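Local coordinates for protein CAIP (Helicobacter cinaedi, PDB 5LBH) that is a Dps-like mini-ferritin that probably takes up and stores iron, and an antigen that promotes the differentiation of macrophages into foam cells in atherosclerotic inflammation, at residues V20-F25 against E43-F48; E109-A114 against V121-A126. All coordinates share one frame; numbering follows the deposited sequence.

Contact 1: V20-F25 against E43-F48; sequences VKVHNF and EIYEQF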
# COMPACT_ATOMS: atom_id res chain seq x y z
N VAL A 20 11.66 -24.94 19.23
CA VAL A 20 10.67 -26.01 19.34
C VAL A 20 9.94 -25.93 20.68
O VAL A 20 8.73 -26.13 20.74
CB VAL A 20 11.33 -27.38 19.12
CG1 VAL A 20 10.37 -28.49 19.48
CG2 VAL A 20 11.73 -27.55 17.66
N LYS A 21 10.66 -25.63 21.77
CA LYS A 21 9.99 -25.48 23.05
C LYS A 21 8.88 -24.44 23.00
O LYS A 21 7.80 -24.62 23.59
CB LYS A 21 10.99 -25.10 24.14
CG LYS A 21 10.32 -24.98 25.48
CD LYS A 21 11.25 -24.45 26.55
CE LYS A 21 12.29 -25.42 27.00
NZ LYS A 21 13.09 -24.82 28.14
N VAL A 22 9.11 -23.32 22.30
CA VAL A 22 8.10 -22.28 22.25
C VAL A 22 6.90 -22.70 21.39
O VAL A 22 5.77 -22.31 21.69
CB VAL A 22 8.76 -20.96 21.78
CG1 VAL A 22 7.72 -19.85 21.56
CG2 VAL A 22 9.81 -20.52 22.77
N HIS A 23 7.10 -23.52 20.35
CA HIS A 23 5.94 -24.08 19.65
C HIS A 23 5.06 -24.89 20.62
O HIS A 23 3.83 -24.83 20.56
CB HIS A 23 6.40 -24.97 18.49
CG HIS A 23 6.68 -24.23 17.22
ND1 HIS A 23 7.90 -23.64 16.95
CD2 HIS A 23 5.92 -24.03 16.11
CE1 HIS A 23 7.86 -23.09 15.75
NE2 HIS A 23 6.68 -23.31 15.22
N ASN A 24 5.70 -25.61 21.54
CA ASN A 24 4.96 -26.37 22.54
C ASN A 24 4.16 -25.44 23.46
O ASN A 24 2.97 -25.67 23.70
CB ASN A 24 5.97 -27.23 23.30
CG ASN A 24 5.37 -28.04 24.41
OD1 ASN A 24 4.16 -28.17 24.52
ND2 ASN A 24 6.23 -28.63 25.22
N PHE A 25 4.77 -24.35 23.95
CA PHE A 25 3.99 -23.35 24.69
C PHE A 25 2.85 -22.79 23.84
O PHE A 25 1.73 -22.58 24.32
CB PHE A 25 4.89 -22.20 25.15
CG PHE A 25 5.97 -22.62 26.11
CD1 PHE A 25 5.82 -23.74 26.90
CD2 PHE A 25 7.14 -21.87 26.21
CE1 PHE A 25 6.82 -24.12 27.79
CE2 PHE A 25 8.13 -22.24 27.10
CZ PHE A 25 7.98 -23.37 27.89
N GLU A 43 5.08 -14.95 17.90
CA GLU A 43 6.06 -13.91 17.62
C GLU A 43 7.45 -14.28 18.13
O GLU A 43 8.46 -13.97 17.48
CB GLU A 43 5.60 -12.60 18.24
CG GLU A 43 4.34 -12.07 17.60
CD GLU A 43 3.88 -10.79 18.25
OE1 GLU A 43 3.27 -9.95 17.54
OE2 GLU A 43 4.13 -10.62 19.47
N ILE A 44 7.53 -14.94 19.29
CA ILE A 44 8.82 -15.30 19.87
C ILE A 44 9.52 -16.37 19.04
O ILE A 44 10.72 -16.28 18.77
CB ILE A 44 8.65 -15.73 21.33
CG1 ILE A 44 8.20 -14.55 22.20
CG2 ILE A 44 9.92 -16.42 21.84
CD1 ILE A 44 7.99 -14.93 23.67
N TYR A 45 8.81 -17.43 18.64
CA TYR A 45 9.56 -18.44 17.90
C TYR A 45 9.94 -17.95 16.50
O TYR A 45 10.94 -18.44 15.96
CB TYR A 45 8.81 -19.79 17.86
CG TYR A 45 7.49 -19.94 17.09
CD1 TYR A 45 7.42 -19.76 15.70
CD2 TYR A 45 6.33 -20.35 17.75
CE1 TYR A 45 6.21 -19.94 15.00
CE2 TYR A 45 5.13 -20.54 17.07
CZ TYR A 45 5.08 -20.33 15.69
OH TYR A 45 3.88 -20.53 15.03
N GLU A 46 9.23 -16.98 15.94
CA GLU A 46 9.64 -16.42 14.66
C GLU A 46 10.89 -15.55 14.81
O GLU A 46 11.74 -15.54 13.92
CB GLU A 46 8.51 -15.60 14.03
CG GLU A 46 7.37 -16.45 13.44
CD GLU A 46 6.10 -15.64 13.07
OE1 GLU A 46 6.04 -14.41 13.34
OE2 GLU A 46 5.15 -16.25 12.52
N GLN A 47 11.05 -14.89 15.96
CA GLN A 47 12.25 -14.09 16.17
C GLN A 47 13.48 -14.97 16.41
O GLN A 47 14.57 -14.65 15.92
CB GLN A 47 12.05 -13.15 17.37
CG GLN A 47 11.10 -11.99 17.12
CD GLN A 47 11.72 -10.90 16.25
OE1 GLN A 47 11.27 -10.66 15.12
NE2 GLN A 47 12.74 -10.22 16.77
N PHE A 48 13.30 -16.11 17.08
CA PHE A 48 14.41 -17.04 17.28
C PHE A 48 14.71 -17.87 16.05
O PHE A 48 15.83 -18.36 15.91
CB PHE A 48 14.16 -17.92 18.51
CG PHE A 48 14.60 -17.26 19.79
CD1 PHE A 48 13.77 -16.37 20.46
CD2 PHE A 48 15.88 -17.48 20.29
CE1 PHE A 48 14.19 -15.74 21.62
CE2 PHE A 48 16.31 -16.87 21.45
CZ PHE A 48 15.46 -15.99 22.12

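Contact 2: E109-A114 against V121-A126; sequences ELSAQA and VSAAYA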
# COMPACT_ATOMS: atom_id res chain seq x y z
N GLU A 109 28.32 -12.29 26.84
CA GLU A 109 29.68 -12.79 26.74
C GLU A 109 30.16 -12.78 25.30
O GLU A 109 31.34 -12.50 25.04
CB GLU A 109 29.77 -14.17 27.38
CG GLU A 109 31.20 -14.72 27.42
CD GLU A 109 32.21 -13.76 28.12
OE1 GLU A 109 31.79 -12.99 29.03
OE2 GLU A 109 33.41 -13.79 27.75
N LEU A 110 29.27 -13.02 24.34
CA LEU A 110 29.63 -12.87 22.93
C LEU A 110 30.11 -11.45 22.62
O LEU A 110 31.08 -11.27 21.88
CB LEU A 110 28.44 -13.22 22.04
CG LEU A 110 28.55 -12.95 20.53
CD1 LEU A 110 29.69 -13.71 19.90
CD2 LEU A 110 27.24 -13.26 19.82
N SER A 111 29.42 -10.44 23.14
CA SER A 111 29.82 -9.06 22.87
C SER A 111 31.21 -8.76 23.46
O SER A 111 32.06 -8.16 22.79
CB SER A 111 28.76 -8.10 23.40
OG SER A 111 29.08 -6.76 23.09
N ALA A 112 31.44 -9.17 24.70
CA ALA A 112 32.74 -8.94 25.34
C ALA A 112 33.86 -9.64 24.59
O ALA A 112 34.92 -9.05 24.36
CB ALA A 112 32.71 -9.42 26.79
N GLN A 113 33.64 -10.89 24.19
CA GLN A 113 34.69 -11.64 23.51
C GLN A 113 34.95 -11.05 22.13
O GLN A 113 36.11 -10.90 21.73
CB GLN A 113 34.29 -13.10 23.37
CG GLN A 113 34.39 -13.91 24.65
CD GLN A 113 35.82 -14.12 25.11
OE1 GLN A 113 36.77 -13.98 24.33
NE2 GLN A 113 35.98 -14.45 26.39
N ALA A 114 33.89 -10.69 21.41
CA ALA A 114 34.05 -10.15 20.07
C ALA A 114 34.77 -8.80 20.10
O ALA A 114 35.60 -8.51 19.23
CB ALA A 114 32.69 -10.06 19.37
N VAL A 121 31.53 -6.02 14.40
CA VAL A 121 30.28 -6.39 13.73
C VAL A 121 29.51 -7.42 14.56
O VAL A 121 28.30 -7.29 14.76
CB VAL A 121 30.55 -6.92 12.31
CG1 VAL A 121 29.25 -7.31 11.66
CG2 VAL A 121 31.25 -5.86 11.46
N SER A 122 30.18 -8.49 14.99
CA SER A 122 29.54 -9.48 15.84
C SER A 122 29.10 -8.86 17.17
O SER A 122 28.01 -9.16 17.68
CB SER A 122 30.49 -10.65 16.11
OG SER A 122 30.73 -11.42 14.96
N ALA A 123 29.93 -7.97 17.73
CA ALA A 123 29.58 -7.33 18.99
C ALA A 123 28.36 -6.42 18.84
O ALA A 123 27.51 -6.36 19.74
CB ALA A 123 30.78 -6.57 19.54
N ALA A 124 28.25 -5.69 17.71
CA ALA A 124 27.10 -4.82 17.49
C ALA A 124 25.81 -5.63 17.40
O ALA A 124 24.79 -5.28 18.01
CB ALA A 124 27.29 -4.00 16.22
N TYR A 125 25.84 -6.73 16.63
CA TYR A 125 24.72 -7.66 16.57
C TYR A 125 24.39 -8.22 17.96
O TYR A 125 23.22 -8.30 18.34
CB TYR A 125 25.03 -8.80 15.60
CG TYR A 125 23.96 -9.86 15.63
CD1 TYR A 125 22.77 -9.69 14.95
CD2 TYR A 125 24.13 -11.03 16.36
CE1 TYR A 125 21.77 -10.64 14.98
CE2 TYR A 125 23.13 -12.00 16.40
CZ TYR A 125 21.95 -11.79 15.71
OH TYR A 125 20.93 -12.73 15.73
N ALA A 126 25.41 -8.63 18.72
CA ALA A 126 25.11 -9.16 20.05
C ALA A 126 24.52 -8.08 20.96
O ALA A 126 23.56 -8.33 21.69
CB ALA A 126 26.35 -9.79 20.68

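Contact 1: V20-F25 against E43-F48
Tyr45 lays its ring flat on the imidazole of His23, with centroids 3.6 Å apart and planes at 16°, a face-to-face stack. His23 NE2 sits above the middle of the phenol ring, 3.4 Å from Tyr45 CZ, whereas His23 CE1 lies over the inner side near CG. Tyr45 CG is staggered between its backbone N and carbonyl carbon, and with chi1 at 67° the ring lies against the imidazole. A hydrogen bond from His23 ND1 to Tyr19 O, one turn earlier, fixes the rotation of the imidazole. Val22 adds the apolar part of the contact through one branch, CG1. This methyl lies at the edge of the Tyr45 ring, near its plane, 3.9 Å from Tyr45 CB. It also meets Ile44 CG2 at 4.1 Å. No hydrogen bond spans the segments. The Tyr45 side chain comes within about 4 Å of a bound iron(III) ion, and Asp53 of a second subunit, a residue of the iron site, packs on the side chains of both His23 and Tyr45, consistent with the ferroxidase site that Dps proteins build between subunits. Helices 4-28 and 34-61 run antiparallel here, their local axes 9.0 Å apart, and helix 89-116 adjoins them, its Tyr100 touching Ile44.

Contact 2: E109-A114 against V121-A126
Leu110 has CG anti to the backbone N (chi1 172°), which carries CD2 across to the methyl of Ala126, 3.7 Å away. Ser111 adopts the same trans setting (chi1 -177°) and thereby lays OG alongside Ala123, 3.9 Å from its CB, while Ser111 CB meets Ala126 CB. The Ala126 methyl thus touches both residues. One turn further along helix 89-116, Ala114 CB touches the next pair: it is 4.0 Å from Ser122 CB and at a similar distance from Ala123 CB. Alanine and serine at most of these positions are consistent with local axes only 8.0 Å apart. The CA atoms of Ser111 and Ala123 are 4.3 Å from each other. The helices run antiparallel at 159°, forming the hairpin that joins the last two long helices of the ferritin-like four-helix bundle through a short turn. No hydrogen bond crosses between the segments, and the serine hydroxyls find partners beyond them. Ser111 OG is hydrogen-bonded to Asp127 OD2 of the same chain and to Lys120 NZ of a neighbouring subunit; Ser122 OG is hydrogen-bonded to Arg58 NE and Asp119 OD1. Away from the interface, Gln113 NE2 donates to Glu109 OE2, and both side chains lie against Leu7 of helix 4-28.

The two contacts share no helix: contact 1 joins 4-28 to 34-61, contact 2 joins 89-116 to 120-144, so each binds one antiparallel pair of the four-helix bundle. Both are buried, but contact 1 lies about 9 Å from the centre of the chain and contact 2 about 16 Å, on opposite sides of it, with their own centres about 24 Å apart. Their chemistry differs accordingly. Aromatic stacking beside iron and a subunit interface dominates the first, whereas in the second mostly alanine and serine side chains, with a leucine, pack between helices whose axes lie closer. Each also meets other subunits, the first through rings and packing, the second through a serine hydroxyl and the packing of Val121.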